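Local coordinates for restriction endonuclease Hpy99I (Helicobacter pylori, PDB 3GOX), which recognises a short target sequence in double-stranded DNA and probably cleaves it as a type II restriction endonuclease of the beta-beta-alpha-Me class, at residues F138-C143 with E168-C174; F17-N22 with E60-I66; K124-D128 with V156-N160. All blocks are in the same frame, centred on the assembly; numbering follows the deposited sequence.

Interaction 2 comes first along the chain and closes before the other two open. It joins strands 17-20 and 61-63 at one edge of the five-stranded sheet in the SH3-like domain. Interactions 1 and 3 lie together in the endonuclease VII-like domain, on the opposite side of the chain's centre, and their segments alternate in sequence. Their centres are 13 Å apart, while the centre of interaction 2 is 45 Å from that of interaction 1 and 44 Å from that of interaction 3. Interactions 1 and 3 meet through neighbouring strands 155-159 and 166-171. Trp169 NE1 also hydrogen-bonds to Met127 O on helix 121-128. A zinc site therefore adjoins a sodium and phosphate site, whereas the SH3-like sheet is remote. All three contacts touch the second subunit.

Interaction 1: residues F138-C143 with E168-C174; sequences FTCPIC and EWICDSC. With ZN (zinc ion), chain F; nucleotides of chain D; nucleotides of chain C.
Cys140 turns SG away from its backbone N (chi1 -179°), and Cys174 swings SG opposite its carbonyl carbon (chi1 -77°). These rotations bring Cys140 SG and Cys174 SG to 3.9 Å from each other, on one zinc ion. Cys143 SG and Cys171 SG complete the four-sulfur shell. Cys140 SG lies 2.3 Å from the zinc. This sulfur also accepts a nearly straight bond from Cys171 N across the contact, 3.5 Å long at 171°. Ile142 N gives it a second bond from within its own loop. Cys171 is the N-cap of helix 172-180, and its SG accepts from Cys174 N at 3.4 Å. Such N-H groups probably offset part of the negative charge on the sulfurs.

Each segment supplies one CxxC pair, so the site is a Cys4 zinc site. It ties the loop after strand 137-139 to the junction of strand 166-171 and helix 172-180 in the beta-beta-alpha-Me domain.

Beside the metal, Ile170 CG2 packs on Pro141 CG at 3.9 Å, the two side chains crossing at about a right angle. The same methyl touches Ile142 CD1. Phe138 presents its ring edge to a backbone oxygen, with CZ 3.5 Å from Trp169 O. Glu168 runs past Pro141 in the opposite direction and lays OE1 beside Pro141 CG and CB. Its OE2 bonds to Tyr198 OH of the second subunit. On the DNA side, Asp172 OD1 accepts from N2 of DG7 of chain D at 3.1 Å, a minor-groove amino group. Asp172 OD2 lies 3.6 Å from N3 of DG4 of chain C.

Interaction 2: residues F17-N22 with E60-I66; sequences FVIAKN and ELEAIDI
One face of the Phe17 ring is covered by Ile66 CG2, which lies 4.0 Å from the ring centroid in a CH-pi contact. Ile66 CD1 meets Phe17 CE2 at 3.6 Å. Val32 and Val34 also pack on this phenylalanine, as does Gly135 of the second subunit. At the far end, the amide of Asn22 and the carboxylate of Glu60 are turned 65° apart. Asn22 ND2 donates to Glu60 OE1 at 3.0 Å and 173°. The bond runs in the amide plane but reaches the carboxylate from above.

Between these ends, strands 17-20 and 61-63 form an antiparallel ladder at the edge of the SH3-like beta-sheet. Ile19 and Glu62 are a hydrogen-bonded pair. Ile19 N donates to Glu62 O at 2.9 Å, and Glu62 N returns a bond to Ile19 O. Phe17 O and Glu60 O extend the ladder by accepting from Ile64 N and Lys21 N.

Val18 CG2 meets Leu61 CD2 at 4.0 Å on the sheet face where both also touch Val45. On the other face, Ile19 places CG1 between its backbone N and carbonyl carbon (chi1 53°). That lays CG1 beside Glu62 CB, while Ile19 CG2 touches Ile64 CG2. Backbone bonds thus set the register, and apolar packing on both faces backs them up. The Asn22-Glu60 bond adds a polar closure at the exposed end.

Interaction 3: residues K124-D128 with V156-N160; sequences KKKMD and VHDHN. With NA (sodium ion), chain G; nucleotides of chain D.
His157 NE2 is modelled only 2.4 Å from Asp128 OD1. A hydrogen bond joins them, but so short a length is doubtful, and His157 is deposited in two conformers, of which this is one. The carboxylate and ring planes stand 62° apart. The pair links helix 121-128 to strand 155-159, the first strand of the beta-beta-alpha-Me hairpin that continues into strand 166-171 and helix 172-180.

The other nitrogen of the ring faces the DNA. His157 ND1 donates to OP1 of DG9 of chain D at 2.8 Å and 154°, and His157 N adds a weak bond to the same oxygen. In this conformer the ring sits between Asp128 and a backbone phosphate, and the ND1 bond would limit its rotation.

Met127 runs past His157 in the opposite direction. Its CB meets the ring edge at His157 CD2, 3.6 Å away, and its SD also lies at the edge. A bend at chi3 (82°) carries Met127 CE to 3.6 Å from Asp158 O. The ring of Trp169 also meets that of His157.

Asp158 points away from the helix and binds the sodium ion through OD1 at 2.3 Å. Asn175, two waters and another DNA phosphate share this ion. Asp158 OD2 forms a salt bridge with Arg167 and a hydrogen bond with Tyr194 of the second subunit. OP1 of DA8 of chain D lies 2.2 Å from the sodium and takes a weak bond from His159 ND1 at 3.2 Å.

Interaction 1: residues F138-C143 with E168-C174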
loop_
_atom_site.group_PDB
_atom_site.type_symbol
_atom_site.label_atom_id
_atom_site.label_comp_id
_atom_site.label_asym_id
_atom_site.label_seq_id
_atom_site.Cartn_x
_atom_site.Cartn_y
_atom_site.Cartn_z
ATOM N N PHE A 138 -20.228 -0.248 -6.220
ATOM C CA PHE A 138 -19.367 0.900 -6.489
ATOM C C PHE A 138 -18.316 0.506 -7.528
ATOM O O PHE A 138 -17.880 -0.641 -7.562
ATOM C CB PHE A 138 -18.665 1.257 -5.180
ATOM C CG PHE A 138 -17.696 2.399 -5.276
ATOM C CD1 PHE A 138 -18.147 3.708 -5.360
ATOM C CD2 PHE A 138 -16.327 2.169 -5.232
ATOM C CE1 PHE A 138 -17.254 4.761 -5.427
ATOM C CE2 PHE A 138 -15.433 3.223 -5.283
ATOM C CZ PHE A 138 -15.898 4.512 -5.383
ATOM N N THR A 139 -17.907 1.460 -8.366
ATOM C CA THR A 139 -16.784 1.296 -9.290
ATOM C C THR A 139 -15.781 2.392 -8.973
ATOM O O THR A 139 -16.064 3.571 -9.107
ATOM C CB THR A 139 -17.240 1.326 -10.766
ATOM O OG1 THR A 139 -18.314 0.391 -10.934
ATOM C CG2 THR A 139 -16.077 0.958 -11.688
ATOM N N CYS A 140 -14.592 2.003 -8.542
ATOM C CA CYS A 140 -13.598 2.999 -8.148
ATOM C C CYS A 140 -13.131 3.814 -9.351
ATOM O O CYS A 140 -12.844 3.261 -10.411
ATOM C CB CYS A 140 -12.401 2.326 -7.472
ATOM S SG CYS A 140 -11.103 3.481 -6.917
ATOM N N PRO A 141 -13.109 5.144 -9.214
ATOM C CA PRO A 141 -12.722 5.956 -10.378
ATOM C C PRO A 141 -11.258 5.852 -10.796
ATOM O O PRO A 141 -10.912 6.310 -11.898
ATOM C CB PRO A 141 -13.076 7.382 -9.957
ATOM C CG PRO A 141 -13.140 7.383 -8.501
ATOM C CD PRO A 141 -13.511 5.972 -8.064
ATOM N N ILE A 142 -10.412 5.265 -9.948
ATOM C CA ILE A 142 -8.993 5.154 -10.269
ATOM C C ILE A 142 -8.698 3.770 -10.830
ATOM O O ILE A 142 -8.419 3.631 -12.025
ATOM C CB ILE A 142 -8.098 5.506 -9.068
ATOM C CG1 ILE A 142 -8.367 6.947 -8.618
ATOM C CG2 ILE A 142 -6.602 5.313 -9.429
ATOM C CD1 ILE A 142 -7.579 7.386 -7.415
ATOM N N CYS A 143 -8.837 2.744 -9.998
ATOM C CA CYS A 143 -8.511 1.381 -10.396
ATOM C C CYS A 143 -9.594 0.697 -11.229
ATOM O O CYS A 143 -9.340 -0.370 -11.789
ATOM C CB CYS A 143 -8.195 0.519 -9.175
ATOM S SG CYS A 143 -9.612 0.183 -8.111
ATOM N N GLU A 168 -12.233 12.745 -4.387
ATOM C CA GLU A 168 -13.376 11.843 -4.583
ATOM C C GLU A 168 -13.373 10.695 -3.594
ATOM O O GLU A 168 -12.370 10.445 -2.896
ATOM C CB GLU A 168 -13.402 11.287 -6.017
ATOM C CG GLU A 168 -13.522 12.384 -7.070
ATOM C CD GLU A 168 -13.337 11.916 -8.508
ATOM O OE1 GLU A 168 -13.539 10.719 -8.805
ATOM O OE2 GLU A 168 -13.020 12.779 -9.363
ATOM N N TRP A 169 -14.515 10.014 -3.532
ATOM C CA TRP A 169 -14.616 8.723 -2.885
ATOM C C TRP A 169 -13.890 7.710 -3.746
ATOM O O TRP A 169 -14.215 7.532 -4.919
ATOM C CB TRP A 169 -16.083 8.313 -2.693
ATOM C CG TRP A 169 -16.748 9.065 -1.578
ATOM C CD1 TRP A 169 -17.453 10.229 -1.674
ATOM C CD2 TRP A 169 -16.766 8.698 -0.190
ATOM N NE1 TRP A 169 -17.900 10.610 -0.436
ATOM C CE2 TRP A 169 -17.506 9.682 0.493
ATOM C CE3 TRP A 169 -16.243 7.614 0.536
ATOM C CZ2 TRP A 169 -17.724 9.631 1.869
ATOM C CZ3 TRP A 169 -16.454 7.565 1.903
ATOM C CH2 TRP A 169 -17.192 8.565 2.557
ATOM N N ILE A 170 -12.896 7.049 -3.146
ATOM C CA ILE A 170 -12.072 6.056 -3.830
ATOM C C ILE A 170 -11.859 4.871 -2.875
ATOM O O ILE A 170 -12.107 4.970 -1.662
ATOM C CB ILE A 170 -10.687 6.631 -4.301
ATOM C CG1 ILE A 170 -9.836 7.118 -3.120
ATOM C CG2 ILE A 170 -10.880 7.764 -5.333
ATOM C CD1 ILE A 170 -8.433 7.591 -3.535
ATOM N N CYS A 171 -11.372 3.749 -3.399
ATOM C CA CYS A 171 -11.104 2.601 -2.529
ATOM C C CYS A 171 -9.844 2.832 -1.686
ATOM O O CYS A 171 -8.961 3.592 -2.064
ATOM C CB CYS A 171 -11.062 1.287 -3.322
ATOM S SG CYS A 171 -9.530 0.993 -4.254
ATOM N N ASP A 172 -9.819 2.196 -0.523
ATOM C CA ASP A 172 -8.693 2.301 0.430
ATOM C C ASP A 172 -7.394 1.832 -0.217
ATOM O O ASP A 172 -6.338 2.397 0.048
ATOM C CB ASP A 172 -9.035 1.484 1.697
ATOM C CG ASP A 172 -7.930 1.503 2.762
ATOM O OD1 ASP A 172 -7.851 2.470 3.536
ATOM O OD2 ASP A 172 -7.194 0.493 2.880
ATOM N N SER A 173 -7.470 0.818 -1.067
ATOM C CA SER A 173 -6.282 0.332 -1.779
ATOM C C SER A 173 -5.662 1.453 -2.612
ATOM O O SER A 173 -4.449 1.719 -2.527
ATOM C CB SER A 173 -6.680 -0.852 -2.648
ATOM O OG SER A 173 -5.622 -1.336 -3.438
ATOM N N CYS A 174 -6.465 2.127 -3.425
ATOM C CA CYS A 174 -5.975 3.247 -4.233
ATOM C C CYS A 174 -5.481 4.397 -3.374
ATOM O O CYS A 174 -4.448 4.992 -3.673
ATOM C CB CYS A 174 -7.069 3.750 -5.186
ATOM S SG CYS A 174 -7.262 2.648 -6.618
HETATM ZN ZN ZN F . -9.459 1.884 -6.422
ATOM P P DG D 7 0.355 8.627 3.736
ATOM O OP1 DG D 7 0.823 9.834 3.010
ATOM O OP2 DG D 7 0.732 8.426 5.155
ATOM O "O5'" DG D 7 -1.236 8.601 3.651
ATOM C "C5'" DG D 7 -1.875 8.573 2.386
ATOM C "C4'" DG D 7 -3.361 8.349 2.550
ATOM O "O4'" DG D 7 -3.569 7.123 3.296
ATOM C "C3'" DG D 7 -4.123 9.421 3.326
ATOM O "O3'" DG D 7 -5.480 9.422 2.881
ATOM C "C2'" DG D 7 -4.034 8.914 4.752
ATOM C "C1'" DG D 7 -4.151 7.405 4.563
ATOM N N9 DG D 7 -3.452 6.614 5.577
ATOM C C8 DG D 7 -2.333 6.990 6.288
ATOM N N7 DG D 7 -1.966 6.108 7.179
ATOM C C5 DG D 7 -2.890 5.079 7.047
ATOM C C6 DG D 7 -3.022 3.862 7.771
ATOM O O6 DG D 7 -2.349 3.452 8.724
ATOM N N1 DG D 7 -4.085 3.097 7.299
ATOM C C2 DG D 7 -4.928 3.461 6.279
ATOM N N2 DG D 7 -5.893 2.574 5.970
ATOM N N3 DG D 7 -4.835 4.605 5.613
ATOM C C4 DG D 7 -3.800 5.361 6.046
ATOM P P DG C 4 -8.732 -5.750 8.888
ATOM O OP1 DG C 4 -9.759 -6.811 9.063
ATOM O OP2 DG C 4 -7.353 -5.972 9.399
ATOM O "O5'" DG C 4 -8.666 -5.408 7.333
ATOM C "C5'" DG C 4 -9.781 -4.789 6.690
ATOM C "C4'" DG C 4 -9.413 -4.297 5.309
ATOM O "O4'" DG C 4 -8.332 -3.337 5.399
ATOM C "C3'" DG C 4 -8.924 -5.345 4.316
ATOM O "O3'" DG C 4 -9.186 -4.853 2.999
ATOM C "C2'" DG C 4 -7.430 -5.364 4.594
ATOM C "C1'" DG C 4 -7.145 -3.884 4.819
ATOM N N9 DG C 4 -6.034 -3.578 5.719
ATOM C C8 DG C 4 -5.768 -4.154 6.939
ATOM N N7 DG C 4 -4.738 -3.625 7.543
ATOM C C5 DG C 4 -4.287 -2.649 6.666
ATOM C C6 DG C 4 -3.208 -1.721 6.783
ATOM O O6 DG C 4 -2.425 -1.556 7.731
ATOM N N1 DG C 4 -3.094 -0.924 5.651
ATOM C C2 DG C 4 -3.912 -0.990 4.551
ATOM N N2 DG C 4 -3.625 -0.148 3.545
ATOM N N3 DG C 4 -4.935 -1.828 4.440
ATOM C C4 DG C 4 -5.063 -2.621 5.524
#

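Interaction 2: residues F17-N22 with E60-I66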
loop_
_atom_site.group_PDB
_atom_site.type_symbol
_atom_site.label_atom_id
_atom_site.label_comp_id
_atom_site.label_asym_id
_atom_site.label_seq_id
_atom_site.Cartn_x
_atom_site.Cartn_y
_atom_site.Cartn_z
ATOM N N PHE A 17 28.214 3.367 11.230
ATOM C CA PHE A 17 27.198 4.370 11.548
ATOM C C PHE A 17 27.472 5.099 12.857
ATOM O O PHE A 17 27.959 4.517 13.821
ATOM C CB PHE A 17 25.812 3.715 11.579
ATOM C CG PHE A 17 25.315 3.336 10.217
ATOM C CD1 PHE A 17 24.684 4.264 9.412
ATOM C CD2 PHE A 17 25.528 2.066 9.723
ATOM C CE1 PHE A 17 24.260 3.904 8.140
ATOM C CE2 PHE A 17 25.104 1.708 8.457
ATOM C CZ PHE A 17 24.468 2.641 7.671
ATOM N N VAL A 18 27.182 6.395 12.856
ATOM C CA VAL A 18 27.427 7.264 13.986
ATOM C C VAL A 18 26.264 8.216 14.166
ATOM O O VAL A 18 25.468 8.425 13.224
ATOM C CB VAL A 18 28.701 8.111 13.780
ATOM C CG1 VAL A 18 29.935 7.208 13.780
ATOM C CG2 VAL A 18 28.627 8.934 12.492
ATOM N N ILE A 19 26.190 8.808 15.352
ATOM C CA ILE A 19 25.356 9.982 15.549
ATOM C C ILE A 19 26.240 11.170 15.885
ATOM O O ILE A 19 27.316 11.030 16.485
ATOM C CB ILE A 19 24.284 9.796 16.648
ATOM C CG1 ILE A 19 24.916 9.322 17.955
ATOM C CG2 ILE A 19 23.187 8.847 16.136
ATOM C CD1 ILE A 19 23.927 9.239 19.111
ATOM N N ALA A 20 25.770 12.349 15.515
ATOM C CA ALA A 20 26.348 13.596 16.003
ATOM C C ALA A 20 26.034 13.752 17.480
ATOM O O ALA A 20 24.878 13.730 17.875
ATOM C CB ALA A 20 25.786 14.787 15.216
ATOM N N LYS A 21 27.069 13.925 18.293
ATOM C CA LYS A 21 26.867 14.174 19.719
ATOM C C LYS A 21 26.302 15.563 19.985
ATOM O O LYS A 21 25.535 15.739 20.915
ATOM C CB LYS A 21 28.182 14.025 20.487
ATOM C CG LYS A 21 28.712 12.610 20.548
ATOM C CD LYS A 21 30.064 12.547 21.291
ATOM C CE LYS A 21 29.875 12.536 22.784
ATOM N NZ LYS A 21 31.058 11.948 23.470
ATOM N N ASN A 22 26.725 16.535 19.185
ATOM C CA ASN A 22 26.380 17.936 19.367
ATOM C C ASN A 22 26.000 18.533 18.020
ATOM O O ASN A 22 25.989 17.835 17.009
ATOM C CB ASN A 22 27.579 18.707 19.942
ATOM C CG ASN A 22 28.291 17.947 21.046
ATOM O OD1 ASN A 22 27.701 17.664 22.085
ATOM N ND2 ASN A 22 29.561 17.606 20.816
ATOM N N GLU A 60 33.418 14.289 18.207
ATOM C CA GLU A 60 32.058 14.806 18.006
ATOM C C GLU A 60 31.069 13.706 17.583
ATOM O O GLU A 60 29.900 14.000 17.359
ATOM C CB GLU A 60 32.080 15.899 16.934
ATOM C CG GLU A 60 32.870 17.132 17.280
ATOM C CD GLU A 60 32.170 18.039 18.272
ATOM O OE1 GLU A 60 30.920 18.125 18.234
ATOM O OE2 GLU A 60 32.869 18.655 19.110
ATOM N N LEU A 61 31.537 12.459 17.462
ATOM C CA LEU A 61 30.719 11.336 16.944
ATOM C C LEU A 61 30.619 10.220 17.969
ATOM O O LEU A 61 31.552 10.012 18.750
ATOM C CB LEU A 61 31.353 10.753 15.687
ATOM C CG LEU A 61 31.529 11.724 14.515
ATOM C CD1 LEU A 61 32.351 11.113 13.386
ATOM C CD2 LEU A 61 30.181 12.243 14.004
ATOM N N GLU A 62 29.482 9.516 17.959
ATOM C CA GLU A 62 29.279 8.347 18.787
ATOM C C GLU A 62 28.818 7.198 17.867
ATOM O O GLU A 62 27.827 7.316 17.157
ATOM C CB GLU A 62 28.233 8.633 19.850
ATOM C CG GLU A 62 27.979 7.485 20.778
ATOM C CD GLU A 62 26.922 7.807 21.824
ATOM O OE1 GLU A 62 26.734 9.004 22.170
ATOM O OE2 GLU A 62 26.282 6.849 22.304
ATOM N N ALA A 63 29.542 6.088 17.876
ATOM C CA ALA A 63 29.154 4.898 17.120
ATOM C C ALA A 63 27.844 4.344 17.654
ATOM O O ALA A 63 27.601 4.315 18.859
ATOM C CB ALA A 63 30.227 3.810 17.217
ATOM N N ILE A 64 26.992 3.917 16.718
ATOM C CA ILE A 64 25.756 3.220 17.051
ATOM C C ILE A 64 25.646 1.874 16.330
ATOM O O ILE A 64 26.272 1.647 15.276
ATOM C CB ILE A 64 24.501 4.084 16.751
ATOM C CG1 ILE A 64 24.361 4.396 15.252
ATOM C CG2 ILE A 64 24.542 5.349 17.549
ATOM C CD1 ILE A 64 22.928 4.943 14.874
ATOM N N ASP A 65 24.856 0.984 16.924
ATOM C CA ASP A 65 24.514 -0.319 16.346
ATOM C C ASP A 65 23.111 -0.207 15.753
ATOM O O ASP A 65 22.099 -0.209 16.474
ATOM C CB ASP A 65 24.572 -1.423 17.404
ATOM C CG ASP A 65 24.239 -2.806 16.846
ATOM O OD1 ASP A 65 23.937 -2.945 15.642
ATOM O OD2 ASP A 65 24.286 -3.786 17.641
ATOM N N ILE A 66 23.047 -0.063 14.435
ATOM C CA ILE A 66 21.758 0.091 13.739
ATOM C C ILE A 66 20.799 -1.072 14.010
ATOM O O ILE A 66 19.580 -0.896 13.950
ATOM C CB ILE A 66 21.937 0.310 12.208
ATOM C CG1 ILE A 66 22.675 -0.847 11.536
ATOM C CG2 ILE A 66 22.576 1.677 11.958
ATOM C CD1 ILE A 66 22.864 -0.669 10.027
HETATM O O HOH W 1 28.070 0.791 12.660
HETATM O O HOH W 2 28.725 16.521 17.437
#

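Interaction 3: residues K124-D128 with V156-N160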
loop_
_atom_site.group_PDB
_atom_site.type_symbol
_atom_site.label_atom_id
_atom_site.label_comp_id
_atom_site.label_asym_id
_atom_site.label_seq_id
_atom_site.Cartn_x
_atom_site.Cartn_y
_atom_site.Cartn_z
ATOM N N LYS A 124 -15.641 17.898 4.230
ATOM C CA LYS A 124 -16.094 16.596 4.706
ATOM C C LYS A 124 -17.611 16.445 4.604
ATOM O O LYS A 124 -18.086 15.438 4.095
ATOM C CB LYS A 124 -15.653 16.343 6.152
ATOM C CG LYS A 124 -16.133 14.985 6.690
ATOM C CD LYS A 124 -15.456 14.609 7.987
ATOM C CE LYS A 124 -15.751 13.157 8.375
ATOM N NZ LYS A 124 -14.701 12.625 9.299
ATOM N N LYS A 125 -18.363 17.432 5.099
ATOM C CA LYS A 125 -19.827 17.386 5.014
ATOM C C LYS A 125 -20.288 17.271 3.566
ATOM O O LYS A 125 -21.208 16.525 3.256
ATOM C CB LYS A 125 -20.438 18.622 5.673
ATOM C CG LYS A 125 -20.448 18.557 7.197
ATOM C CD LYS A 125 -20.770 19.911 7.833
ATOM C CE LYS A 125 -20.147 20.054 9.228
ATOM N NZ LYS A 125 -19.653 21.446 9.493
ATOM N N LYS A 126 -19.619 18.005 2.685
ATOM C CA LYS A 126 -19.909 17.978 1.253
ATOM C C LYS A 126 -19.696 16.581 0.653
ATOM O O LYS A 126 -20.522 16.086 -0.112
ATOM C CB LYS A 126 -19.024 19.010 0.561
ATOM C CG LYS A 126 -19.295 19.273 -0.905
ATOM C CD LYS A 126 -18.556 20.552 -1.324
ATOM C CE LYS A 126 -17.964 20.475 -2.733
ATOM N NZ LYS A 126 -16.745 21.344 -2.846
ATOM N N MET A 127 -18.588 15.944 1.003
ATOM C CA MET A 127 -18.326 14.583 0.514
ATOM C C MET A 127 -19.298 13.571 1.113
ATOM O O MET A 127 -19.698 12.625 0.445
ATOM C CB MET A 127 -16.890 14.169 0.820
ATOM C CG MET A 127 -15.877 14.956 0.031
ATOM S SD MET A 127 -14.227 14.284 0.198
ATOM C CE MET A 127 -14.297 12.947 -0.999
ATOM N N ASP A 128 -19.672 13.779 2.371
ATOM C CA ASP A 128 -20.617 12.896 3.054
ATOM C C ASP A 128 -22.002 12.895 2.417
ATOM O O ASP A 128 -22.676 11.869 2.416
ATOM C CB ASP A 128 -20.712 13.245 4.542
ATOM C CG ASP A 128 -19.551 12.688 5.347
ATOM O OD1 ASP A 128 -18.816 11.823 4.824
ATOM O OD2 ASP A 128 -19.371 13.109 6.507
ATOM N N VAL A 156 -12.928 5.426 1.139
ATOM C CA VAL A 156 -12.474 6.551 1.952
ATOM C C VAL A 156 -12.748 7.869 1.250
ATOM O O VAL A 156 -12.839 7.904 0.013
ATOM C CB VAL A 156 -10.961 6.466 2.247
ATOM C CG1 VAL A 156 -10.654 5.236 3.078
ATOM C CG2 VAL A 156 -10.141 6.497 0.952
ATOM N N HIS A 157 -12.887 8.907 2.082
ATOM C CA HIS A 157 -12.821 10.315 1.686
ATOM C C HIS A 157 -11.379 10.625 1.316
ATOM O O HIS A 157 -10.536 10.740 2.213
ATOM C CB HIS A 157 -13.104 11.259 2.873
ATOM C CG HIS A 157 -14.458 11.145 3.494
ATOM N ND1 HIS A 157 -14.709 10.338 4.583
ATOM C CD2 HIS A 157 -15.603 11.830 3.263
ATOM C CE1 HIS A 157 -15.965 10.489 4.959
ATOM N NE2 HIS A 157 -16.528 11.394 4.177
ATOM N N ASP A 158 -11.054 10.732 0.034
ATOM C CA ASP A 158 -9.724 11.244 -0.313
ATOM C C ASP A 158 -9.756 12.781 -0.371
ATOM O O ASP A 158 -10.758 13.383 -0.716
ATOM C CB ASP A 158 -9.291 10.622 -1.637
ATOM C CG ASP A 158 -7.995 11.162 -2.151
ATOM O OD1 ASP A 158 -7.018 11.317 -1.361
ATOM O OD2 ASP A 158 -7.924 11.384 -3.378
ATOM N N HIS A 159 -8.645 13.415 0.030
ATOM C CA HIS A 159 -8.534 14.878 0.006
ATOM C C HIS A 159 -7.126 15.321 -0.379
ATOM O O HIS A 159 -6.149 14.548 -0.267
ATOM C CB HIS A 159 -8.966 15.478 1.359
ATOM C CG HIS A 159 -7.890 15.490 2.394
ATOM N ND1 HIS A 159 -7.515 14.367 3.097
ATOM C CD2 HIS A 159 -7.100 16.493 2.836
ATOM C CE1 HIS A 159 -6.533 14.678 3.927
ATOM N NE2 HIS A 159 -6.263 15.961 3.788
ATOM N N ASN A 160 -7.042 16.555 -0.867
ATOM C CA ASN A 160 -5.765 17.182 -1.180
ATOM C C ASN A 160 -5.173 17.794 0.096
ATOM O O ASN A 160 -5.772 18.682 0.717
ATOM C CB ASN A 160 -5.945 18.232 -2.284
ATOM C CG ASN A 160 -4.632 18.881 -2.706
ATOM O OD1 ASN A 160 -3.976 19.532 -1.910
ATOM N ND2 ASN A 160 -4.257 18.715 -3.969
HETATM NA NA NA G . -5.724 10.480 0.324
ATOM P P DA D 8 -6.471 10.625 3.284
ATOM O OP1 DA D 8 -6.621 11.512 2.098
ATOM O OP2 DA D 8 -6.058 11.205 4.589
ATOM O "O5'" DA D 8 -7.864 9.873 3.480
ATOM C "C5'" DA D 8 -8.425 9.660 4.776
ATOM C "C4'" DA D 8 -8.487 8.180 5.078
ATOM O "O4'" DA D 8 -7.222 7.723 5.592
ATOM C "C3'" DA D 8 -9.487 7.806 6.161
ATOM O "O3'" DA D 8 -10.774 7.652 5.549
ATOM C "C2'" DA D 8 -8.951 6.475 6.657
ATOM C "C1'" DA D 8 -7.449 6.541 6.350
ATOM N N9 DA D 8 -6.573 6.583 7.520
ATOM C C8 DA D 8 -5.682 7.570 7.861
ATOM N N7 DA D 8 -4.995 7.311 8.948
ATOM C C5 DA D 8 -5.477 6.076 9.358
ATOM C C6 DA D 8 -5.149 5.248 10.446
ATOM N N6 DA D 8 -4.211 5.552 11.349
ATOM N N1 DA D 8 -5.818 4.082 10.573
ATOM C C2 DA D 8 -6.748 3.775 9.657
ATOM N N3 DA D 8 -7.141 4.466 8.587
ATOM C C4 DA D 8 -6.459 5.620 8.495
ATOM P P DG D 9 -12.101 8.138 6.314
ATOM O OP1 DG D 9 -13.189 8.059 5.305
ATOM O OP2 DG D 9 -11.835 9.423 7.011
ATOM O "O5'" DG D 9 -12.362 7.000 7.394
ATOM C "C5'" DG D 9 -12.609 5.665 6.969
ATOM C "C4'" DG D 9 -12.754 4.738 8.153
ATOM O "O4'" DG D 9 -11.526 4.693 8.921
ATOM C "C3'" DG D 9 -13.826 5.101 9.174
ATOM O "O3'" DG D 9 -14.084 3.899 9.889
ATOM C "C2'" DG D 9 -13.054 6.026 10.094
ATOM C "C1'" DG D 9 -11.763 5.227 10.222
ATOM N N9 DG D 9 -10.567 5.964 10.623
ATOM C C8 DG D 9 -10.031 7.076 10.017
ATOM N N7 DG D 9 -8.925 7.484 10.580
ATOM C C5 DG D 9 -8.720 6.595 11.626
ATOM C C6 DG D 9 -7.674 6.528 12.591
ATOM O O6 DG D 9 -6.686 7.262 12.713
ATOM N N1 DG D 9 -7.861 5.469 13.474
ATOM C C2 DG D 9 -8.912 4.588 13.440
ATOM N N2 DG D 9 -8.917 3.636 14.388
ATOM N N3 DG D 9 -9.888 4.635 12.545
ATOM C C4 DG D 9 -9.730 5.656 11.675
HETATM O O HOH W 3 -4.465 12.578 0.581
HETATM O O HOH W 4 -3.665 9.679 -0.439
#